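Local atomic coordinates of chitinase (Thermococcus chitonophagus, PDB entry 5XSW), a protein that probably cleaves chitin internally as an endochitinase; this chain, its C-terminal part, joins a beta-stranded domain to a helical domain that holds bound glycan. Residues H147-M153 with F199-F205; E344-S350 with R482-P486. One frame throughout, in Å; residues are numbered along the deposited sequence.

Interaction 1 (H147-M153 with F199-F205); sequences HQNGFIM and FKVNPNF
Phe151 and Asn202 meet where a single antiparallel beta bridge, Ile152 opposite Val201, leads into the N-cap of helix 203-214. The evidence for the bridge is a pair of backbone bonds flanking that non-hydrogen-bonded pair: Asn202 N to Phe151 O and Met153 N to Lys200 O, both 3.0 Å. Asn202 uses both ends of its amide. With CG anti to the backbone N (chi1 -180°), the side chain turns across to the loop. There ND2 donates to Gly150 O at 3.0 Å, on a lone pair in the carbonyl plane and with the acceptor in its own amide plane; Asp386 also takes a bond from ND2. OD1 turns back within its own segment and accepts Asn204 N at 3.0 Å, the capping bond, with the donor above the carbonyl plane. Phe151 presents its ring edge to the face of Phe205, centroids 5.4 Å apart and planes at 62°, while its CE1 lies 3.6 Å from Val201 CG2. Leu300 of helix 288-311 packs on both phenyl rings. The chain of Met153 bends at chi2 and chi3 and brings CE to 3.4 Å from Asn202 OD1, the oxygen that caps the helix.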
ATOM      1  N   HIS A 147       3.931  23.938  26.115  1.00 37.77           N
ATOM      2  CA  HIS A 147       2.621  23.384  25.801  1.00 30.51           C
ATOM      3  C   HIS A 147       2.666  21.857  25.844  1.00 32.48           C
ATOM      4  O   HIS A 147       3.688  21.279  26.165  1.00 34.04           O
ATOM      5  CB  HIS A 147       2.158  23.848  24.437  1.00 37.13           C
ATOM      6  CG  HIS A 147       3.070  23.409  23.306  1.00 35.99           C
ATOM      7  ND1 HIS A 147       2.766  22.352  22.459  1.00 31.70           N
ATOM      8  CD2 HIS A 147       4.289  23.873  22.908  1.00 32.55           C
ATOM      9  CE1 HIS A 147       3.729  22.218  21.555  1.00 30.37           C
ATOM     10  NE2 HIS A 147       4.671  23.119  21.810  1.00 35.75           N
ATOM     11  N   GLN A 148       1.554  21.205  25.546  1.00 29.95           N
ATOM     12  CA  GLN A 148       1.555  19.741  25.634  1.00 32.89           C
ATOM     13  C   GLN A 148       0.774  19.147  24.449  1.00 30.86           C
ATOM     14  O   GLN A 148       0.109  18.112  24.580  1.00 31.64           O
ATOM     15  CB  GLN A 148       0.977  19.286  27.011  1.00 35.79           C
ATOM     16  CG  GLN A 148       2.049  19.390  28.186  1.00 43.13           C
ATOM     17  CD  GLN A 148       3.304  18.426  28.069  1.00 54.86           C
ATOM     18  OE1 GLN A 148       3.319  17.363  28.707  1.00 51.18           O
ATOM     19  NE2 GLN A 148       4.367  18.829  27.296  1.00 32.97           N
ATOM     20  N   ASN A 149       0.819  19.794  23.294  1.00 27.16           N
ATOM     21  CA  ASN A 149       0.132  19.221  22.119  1.00 27.57           C
ATOM     22  C   ASN A 149       0.814  17.902  21.658  1.00 23.83           C
ATOM     23  O   ASN A 149       2.053  17.778  21.717  1.00 25.01           O
ATOM     24  CB  ASN A 149       0.127  20.213  20.948  1.00 26.92           C
ATOM     25  CG  ASN A 149      -0.755  21.445  21.226  1.00 29.34           C
ATOM     26  OD1 ASN A 149      -1.955  21.440  20.965  1.00 27.94           O
ATOM     27  ND2 ASN A 149      -0.137  22.497  21.676  1.00 25.92           N
ATOM     28  N   GLY A 150       0.027  16.950  21.190  1.00 25.42           N
ATOM     29  CA  GLY A 150       0.642  15.715  20.717  1.00 26.59           C
ATOM     30  C   GLY A 150       0.714  15.816  19.214  1.00 25.99           C
ATOM     31  O   GLY A 150       1.354  16.716  18.683  1.00 25.15           O
ATOM     32  N   PHE A 151       0.026  14.914  18.529  1.00 21.98           N
ATOM     33  CA  PHE A 151       0.033  14.835  17.077  1.00 21.36           C
ATOM     34  C   PHE A 151      -0.611  16.105  16.417  1.00 25.89           C
ATOM     35  O   PHE A 151      -0.043  16.711  15.521  1.00 23.47           O
ATOM     36  CB  PHE A 151      -0.755  13.549  16.656  1.00 21.56           C
ATOM     37  CG  PHE A 151      -1.138  13.512  15.212  1.00 25.35           C
ATOM     38  CD1 PHE A 151      -0.167  13.734  14.232  1.00 22.64           C
ATOM     39  CD2 PHE A 151      -2.421  13.169  14.826  1.00 21.46           C
ATOM     40  CE1 PHE A 151      -0.485  13.654  12.885  1.00 23.49           C
ATOM     41  CE2 PHE A 151      -2.745  13.132  13.452  1.00 21.76           C
ATOM     42  CZ  PHE A 151      -1.763  13.370  12.500  1.00 22.68           C
ATOM     43  N   ILE A 152      -1.808  16.481  16.868  1.00 21.24           N
ATOM     44  CA  ILE A 152      -2.551  17.643  16.279  1.00 24.35           C
ATOM     45  C   ILE A 152      -2.364  18.861  17.181  1.00 24.43           C
ATOM     46  O   ILE A 152      -2.469  18.725  18.394  1.00 24.07           O
ATOM     47  CB  ILE A 152      -4.088  17.340  16.100  1.00 26.43           C
ATOM     48  CG1 ILE A 152      -4.294  16.183  15.079  1.00 25.00           C
ATOM     49  CG2 ILE A 152      -4.897  18.610  15.655  1.00 24.19           C
ATOM     50  CD1 ILE A 152      -3.945  16.613  13.636  1.00 21.87           C
ATOM     51  N   MET A 153      -2.130  20.036  16.586  1.00 22.08           N
ATOM     52  CA  MET A 153      -1.808  21.217  17.360  1.00 22.50           C
ATOM     53  C   MET A 153      -3.142  21.930  17.710  1.00 26.34           C
ATOM     54  O   MET A 153      -3.476  22.933  17.091  1.00 26.22           O
ATOM     55  CB  MET A 153      -0.881  22.167  16.578  1.00 23.28           C
ATOM     56  CG  MET A 153      -0.306  23.314  17.549  1.00 27.37           C
ATOM     57  SD  MET A 153       1.059  22.711  18.555  1.00 33.84           S
ATOM     58  CE  MET A 153       2.481  23.002  17.517  1.00 31.37           C
ATOM     59  N   PHE A 199      -1.664  20.575   7.530  1.00 22.82           N
ATOM     60  CA  PHE A 199      -2.444  19.431   8.107  1.00 20.93           C
ATOM     61  C   PHE A 199      -2.561  19.530   9.623  1.00 20.32           C
ATOM     62  O   PHE A 199      -3.136  18.651  10.258  1.00 22.79           O
ATOM     63  CB  PHE A 199      -1.811  18.052   7.693  1.00 23.24           C
ATOM     64  CG  PHE A 199      -1.786  17.869   6.185  1.00 22.29           C
ATOM     65  CD1 PHE A 199      -2.967  17.649   5.504  1.00 23.45           C
ATOM     66  CD2 PHE A 199      -0.576  17.954   5.463  1.00 23.78           C
ATOM     67  CE1 PHE A 199      -2.975  17.552   4.088  1.00 26.02           C
ATOM     68  CE2 PHE A 199      -0.577  17.815   4.083  1.00 28.91           C
ATOM     69  CZ  PHE A 199      -1.790  17.656   3.398  1.00 25.84           C
ATOM     70  N   LYS A 200      -2.026  20.623  10.188  1.00 23.11           N
ATOM     71  CA  LYS A 200      -2.131  20.952  11.636  1.00 24.91           C
ATOM     72  C   LYS A 200      -1.339  20.000  12.483  1.00 26.23           C
ATOM     73  O   LYS A 200      -1.614  19.837  13.681  1.00 23.05           O
ATOM     74  CB  LYS A 200      -3.608  20.963  12.111  1.00 23.52           C
ATOM     75  CG  LYS A 200      -4.544  21.675  11.088  1.00 26.92           C
ATOM     76  CD  LYS A 200      -4.005  23.105  10.740  1.00 21.21           C
ATOM     77  CE  LYS A 200      -4.905  23.679   9.622  1.00 26.20           C
ATOM     78  NZ  LYS A 200      -4.468  25.086   9.201  1.00 30.06           N
ATOM     79  N   VAL A 201      -0.319  19.373  11.878  1.00 22.68           N
ATOM     80  CA  VAL A 201       0.552  18.478  12.633  1.00 23.08           C
ATOM     81  C   VAL A 201       1.675  19.215  13.351  1.00 20.29           C
ATOM     82  O   VAL A 201       2.390  20.028  12.723  1.00 22.55           O
ATOM     83  CB  VAL A 201       1.210  17.411  11.653  1.00 21.59           C
ATOM     84  CG1 VAL A 201       2.108  16.421  12.453  1.00 20.53           C
ATOM     85  CG2 VAL A 201       0.033  16.688  10.934  1.00 17.82           C
ATOM     86  N   ASN A 202       1.791  18.950  14.650  1.00 18.28           N
ATOM     87  CA  ASN A 202       2.814  19.470  15.558  1.00 20.24           C
ATOM     88  C   ASN A 202       4.206  19.074  15.061  1.00 26.25           C
ATOM     89  O   ASN A 202       4.512  17.891  14.984  1.00 21.37           O
ATOM     90  CB  ASN A 202       2.586  18.865  16.952  1.00 20.20           C
ATOM     91  CG  ASN A 202       3.591  19.329  18.004  1.00 22.27           C
ATOM     92  OD1 ASN A 202       4.459  20.190  17.766  1.00 22.94           O
ATOM     93  ND2 ASN A 202       3.452  18.786  19.199  1.00 22.59           N
ATOM     94  N   PRO A 203       5.042  20.053  14.712  1.00 23.26           N
ATOM     95  CA  PRO A 203       6.391  19.726  14.245  1.00 21.22           C
ATOM     96  C   PRO A 203       7.145  18.885  15.249  1.00 23.53           C
ATOM     97  O   PRO A 203       7.956  18.057  14.827  1.00 23.47           O
ATOM     98  CB  PRO A 203       7.089  21.132  14.087  1.00 22.05           C
ATOM     99  CG  PRO A 203       5.941  22.104  13.927  1.00 27.49           C
ATOM    100  CD  PRO A 203       4.776  21.504  14.750  1.00 21.05           C
ATOM    101  N   ASN A 204       6.909  19.066  16.554  1.00 22.62           N
ATOM    102  CA  ASN A 204       7.654  18.265  17.526  1.00 19.82           C
ATOM    103  C   ASN A 204       7.269  16.749  17.417  1.00 19.65           C
ATOM    104  O   ASN A 204       8.069  15.857  17.703  1.00 21.74           O
ATOM    105  CB  ASN A 204       7.342  18.735  18.945  1.00 20.13           C
ATOM    106  CG  ASN A 204       7.972  20.100  19.256  1.00 25.84           C
ATOM    107  OD1 ASN A 204       8.975  20.497  18.649  1.00 22.70           O
ATOM    108  ND2 ASN A 204       7.350  20.833  20.187  1.00 26.23           N
ATOM    109  N   PHE A 205       6.034  16.496  17.030  1.00 20.78           N
ATOM    110  CA  PHE A 205       5.588  15.091  16.916  1.00 20.00           C
ATOM    111  C   PHE A 205       6.351  14.448  15.706  1.00 20.02           C
ATOM    112  O   PHE A 205       6.851  13.340  15.815  1.00 22.32           O
ATOM    113  CB  PHE A 205       4.086  15.007  16.692  1.00 21.01           C
ATOM    114  CG  PHE A 205       3.620  13.578  16.472  1.00 21.16           C
ATOM    115  CD1 PHE A 205       3.450  12.751  17.567  1.00 20.60           C
ATOM    116  CD2 PHE A 205       3.453  13.065  15.170  1.00 22.96           C
ATOM    117  CE1 PHE A 205       3.078  11.395  17.413  1.00 23.31           C
ATOM    118  CE2 PHE A 205       3.089  11.695  14.982  1.00 22.07           C
ATOM    119  CZ  PHE A 205       2.900  10.879  16.125  1.00 22.92           C
TER
HETATM  120  O   HOH W   1       7.322  23.515  21.064  1.00 31.38           O

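Interaction 2 (E344-S350 with R482-P486); sequences EALKIFS and RNYNP
The side chains of Glu344 and Tyr484 run antiparallel alongside each other, carboxylate and ring planes 42° apart. CG of Glu344 stands anti to the backbone N (chi1 -179°) and the chain stays extended beyond it, a shape that lays CB 3.5 Å from Tyr484 CE1, leaves OE1 beside the ring, 3.5 Å from Tyr484 CD1, and brings OE2 to the backbone beyond. Asn485 N donates to Glu344 OE2 at 2.8 Å, nearly straight at 174°, though it reaches the oxygen from above the carboxylate plane. The phenol of Tyr484 is fixed at its far end by Val340 O. Pro246 of the second subunit packs against Glu344, and Asp275 of that subunit brings a like charge close to OE1. With an alanine in place of Glu344, the CB contact would stay, but Asn485 N would probably lose its acceptor and a gap would open where the carboxylate lies against CD1 of the Tyr484 ring.

Lys347 bends at chi2 to come back over the tail, and NZ approaches Asn485 O nearly head-on at 2.7 Å. Beyond it lies the terminal carboxylate of Pro486, whose two oxygens have separate partners. OXT accepts Phe349 N at 2.9 Å and a water that also takes the N-H of Ile348; OXT itself sits in the plane of the Phe349 ring, at its edge. The other oxygen, Pro486 O, receives Ser350 OG at 2.9 Å, from above the carboxylate plane. Phe349 and Pro486 cross at a slant, CD1 to CB 4.2 Å. The arrangement is a C-terminal tail docked on a helix exit: Lys347 leaves helix 340-346 with positive phi, and the type I turn from Lys347 to Ser350 supplies the donors that receive the last carboxylate of the chain.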
ATOM      1  N   GLU A 344      -7.757  -1.105  14.675  1.00 21.12           N
ATOM      2  CA  GLU A 344      -9.116  -1.658  14.529  1.00 25.10           C
ATOM      3  C   GLU A 344      -9.342  -2.834  15.468  1.00 26.77           C
ATOM      4  O   GLU A 344     -10.435  -2.969  16.084  1.00 26.07           O
ATOM      5  CB  GLU A 344      -9.358  -2.098  13.055  1.00 22.23           C
ATOM      6  CG  GLU A 344     -10.740  -2.642  12.848  1.00 32.27           C
ATOM      7  CD  GLU A 344     -11.009  -2.978  11.390  1.00 33.52           C
ATOM      8  OE1 GLU A 344     -10.050  -3.193  10.596  1.00 34.99           O
ATOM      9  OE2 GLU A 344     -12.187  -2.987  11.014  1.00 33.18           O
ATOM     10  N   ALA A 345      -8.303  -3.661  15.634  1.00 23.45           N
ATOM     11  CA  ALA A 345      -8.391  -4.865  16.464  1.00 24.91           C
ATOM     12  C   ALA A 345      -8.559  -4.536  17.960  1.00 26.13           C
ATOM     13  O   ALA A 345      -9.069  -5.386  18.731  1.00 27.46           O
ATOM     14  CB  ALA A 345      -7.182  -5.724  16.301  1.00 23.93           C
ATOM     15  N   LEU A 346      -8.119  -3.346  18.375  1.00 24.16           N
ATOM     16  CA  LEU A 346      -8.228  -2.928  19.789  1.00 28.09           C
ATOM     17  C   LEU A 346      -9.692  -2.689  20.190  1.00 25.43           C
ATOM     18  O   LEU A 346     -10.016  -2.737  21.392  1.00 31.47           O
ATOM     19  CB  LEU A 346      -7.404  -1.635  20.053  1.00 25.75           C
ATOM     20  CG  LEU A 346      -5.918  -1.753  19.712  1.00 28.40           C
ATOM     21  CD1 LEU A 346      -5.235  -0.353  19.865  1.00 29.23           C
ATOM     22  CD2 LEU A 346      -5.292  -2.786  20.600  1.00 29.14           C
ATOM     23  N   LYS A 347     -10.524  -2.348  19.207  1.00 22.25           N
ATOM     24  CA  LYS A 347     -11.940  -2.048  19.426  1.00 29.22           C
ATOM     25  C   LYS A 347     -12.154  -0.925  20.472  1.00 32.30           C
ATOM     26  O   LYS A 347     -13.104  -0.968  21.258  1.00 30.79           O
ATOM     27  CB  LYS A 347     -12.695  -3.328  19.877  1.00 31.32           C
ATOM     28  CG  LYS A 347     -12.740  -4.412  18.777  1.00 28.44           C
ATOM     29  CD  LYS A 347     -13.459  -3.855  17.529  1.00 29.95           C
ATOM     30  CE  LYS A 347     -13.642  -5.007  16.510  1.00 39.15           C
ATOM     31  NZ  LYS A 347     -14.299  -4.644  15.216  1.00 35.60           N
ATOM     32  N   ILE A 348     -11.280   0.072  20.460  1.00 32.34           N
ATOM     33  CA  ILE A 348     -11.399   1.240  21.349  1.00 30.50           C
ATOM     34  C   ILE A 348     -12.724   1.977  21.217  1.00 33.81           C
ATOM     35  O   ILE A 348     -13.273   2.482  22.203  1.00 33.29           O
ATOM     36  CB  ILE A 348     -10.233   2.205  21.075  1.00 28.44           C
ATOM     37  CG1 ILE A 348      -8.983   1.626  21.747  1.00 30.24           C
ATOM     38  CG2 ILE A 348     -10.580   3.657  21.543  1.00 27.76           C
ATOM     39  CD1 ILE A 348      -7.660   2.171  21.156  1.00 30.20           C
ATOM     40  N   PHE A 349     -13.278   2.018  20.014  1.00 26.54           N
ATOM     41  CA  PHE A 349     -14.458   2.817  19.760  1.00 30.56           C
ATOM     42  C   PHE A 349     -15.741   2.008  19.772  1.00 32.33           C
ATOM     43  O   PHE A 349     -16.775   2.491  19.368  1.00 36.39           O
ATOM     44  CB  PHE A 349     -14.311   3.560  18.418  1.00 30.28           C
ATOM     45  CG  PHE A 349     -13.155   4.525  18.418  1.00 34.72           C
ATOM     46  CD1 PHE A 349     -11.879   4.089  18.065  1.00 27.88           C
ATOM     47  CD2 PHE A 349     -13.333   5.859  18.823  1.00 35.43           C
ATOM     48  CE1 PHE A 349     -10.767   4.989  18.116  1.00 31.91           C
ATOM     49  CE2 PHE A 349     -12.252   6.756  18.883  1.00 33.22           C
ATOM     50  CZ  PHE A 349     -10.973   6.335  18.515  1.00 37.18           C
ATOM     51  N   SER A 350     -15.672   0.760  20.209  1.00 33.31           N
ATOM     52  CA  SER A 350     -16.884  -0.069  20.238  1.00 37.67           C
ATOM     53  C   SER A 350     -16.787  -0.944  21.469  1.00 36.65           C
ATOM     54  O   SER A 350     -16.995  -0.453  22.599  1.00 34.31           O
ATOM     55  CB  SER A 350     -17.048  -0.886  18.940  1.00 40.03           C
ATOM     56  OG  SER A 350     -15.823  -1.539  18.581  1.00 37.69           O
ATOM     57  N   ARG A 482     -15.567   1.943   4.282  1.00 28.12           N
ATOM     58  CA  ARG A 482     -16.899   1.358   4.595  1.00 32.87           C
ATOM     59  C   ARG A 482     -16.784   0.083   5.429  1.00 38.93           C
ATOM     60  O   ARG A 482     -17.704  -0.234   6.141  1.00 40.28           O
ATOM     61  CB  ARG A 482     -17.714   1.036   3.332  1.00 33.51           C
ATOM     62  CG  ARG A 482     -17.972   2.250   2.540  1.00 39.53           C
ATOM     63  CD  ARG A 482     -19.194   2.120   1.729  1.00 49.96           C
ATOM     64  NE  ARG A 482     -20.317   2.366   2.628  1.00 62.03           N
ATOM     65  CZ  ARG A 482     -21.564   2.052   2.347  1.00 50.72           C
ATOM     66  NH1 ARG A 482     -21.834   1.465   1.191  1.00 40.92           N
ATOM     67  NH2 ARG A 482     -22.519   2.297   3.246  1.00 69.72           N
ATOM     68  N   ASN A 483     -15.665  -0.640   5.354  1.00 34.33           N
ATOM     69  CA  ASN A 483     -15.531  -1.929   6.078  1.00 38.09           C
ATOM     70  C   ASN A 483     -14.718  -1.839   7.377  1.00 40.95           C
ATOM     71  O   ASN A 483     -14.260  -2.855   7.899  1.00 53.85           O
ATOM     72  CB  ASN A 483     -14.881  -2.992   5.151  1.00 43.43           C
ATOM     73  CG  ASN A 483     -15.829  -3.476   4.068  1.00 51.76           C
ATOM     74  OD1 ASN A 483     -16.640  -4.360   4.318  1.00 73.10           O
ATOM     75  ND2 ASN A 483     -15.752  -2.884   2.865  1.00 45.72           N
ATOM     76  N   TYR A 484     -14.485  -0.620   7.863  1.00 29.79           N
ATOM     77  CA  TYR A 484     -13.558  -0.391   8.969  1.00 32.95           C
ATOM     78  C   TYR A 484     -14.397  -0.217  10.241  1.00 32.87           C
ATOM     79  O   TYR A 484     -15.267   0.655  10.274  1.00 29.89           O
ATOM     80  CB  TYR A 484     -12.669   0.858   8.684  1.00 28.97           C
ATOM     81  CG  TYR A 484     -11.501   1.003   9.622  1.00 29.04           C
ATOM     82  CD1 TYR A 484     -10.428   0.102   9.569  1.00 25.51           C
ATOM     83  CD2 TYR A 484     -11.467   2.034  10.569  1.00 23.37           C
ATOM     84  CE1 TYR A 484      -9.353   0.235  10.446  1.00 22.84           C
ATOM     85  CE2 TYR A 484     -10.397   2.194  11.424  1.00 23.93           C
ATOM     86  CZ  TYR A 484      -9.349   1.292  11.372  1.00 24.75           C
ATOM     87  OH  TYR A 484      -8.299   1.468  12.234  1.00 23.55           O
ATOM     88  N   ASN A 485     -14.151  -1.056  11.251  1.00 29.13           N
ATOM     89  CA  ASN A 485     -14.963  -1.046  12.481  1.00 31.86           C
ATOM     90  C   ASN A 485     -14.095  -1.096  13.719  1.00 29.16           C
ATOM     91  O   ASN A 485     -13.914  -2.154  14.316  1.00 28.39           O
ATOM     92  CB  ASN A 485     -15.956  -2.246  12.481  1.00 36.49           C
ATOM     93  CG  ASN A 485     -16.885  -2.212  11.279  1.00 42.13           C
ATOM     94  OD1 ASN A 485     -16.788  -3.051  10.387  1.00 53.15           O
ATOM     95  ND2 ASN A 485     -17.755  -1.193  11.224  1.00 49.18           N
ATOM     96  N   PRO A 486     -13.530   0.054  14.102  1.00 27.39           N
ATOM     97  CA  PRO A 486     -12.562   0.133  15.197  1.00 26.18           C
ATOM     98  C   PRO A 486     -13.236   0.283  16.565  1.00 33.54           C
ATOM     99  O   PRO A 486     -14.460   0.150  16.662  1.00 32.82           O
ATOM    100  CB  PRO A 486     -11.779   1.405  14.867  1.00 28.48           C
ATOM    101  CG  PRO A 486     -12.806   2.283  14.136  1.00 26.56           C
ATOM    102  CD  PRO A 486     -13.745   1.363  13.437  1.00 26.19           C
ATOM    103  OXT PRO A 486     -12.565   0.587  17.568  1.00 31.98           O
TER
HETATM  104  O   HOH W   2      -9.906   0.612  18.002  1.00 27.21           O

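How the interactions relate
After the beta-stranded N-terminal region, which ends with strand 98-104, the chain enters the helical part and interaction 1 closes a loop of 45 residues that holds all but the last residue of helix 186-199. Interaction 2 opens only later and closes 131 residues, bringing the C terminus back to helix 340-346. The two are therefore in series, neither nested nor crossed, with centres 24 Å apart and nearest atoms about 12 Å apart. Helix 288-311, which lies between them in sequence, links them: its middle packs against interaction 1 and its end, at Ala310 and Val311, against interaction 2. Helix 327-338 also touches both, while helix 374-386, inside the second loop, packs on interaction 1.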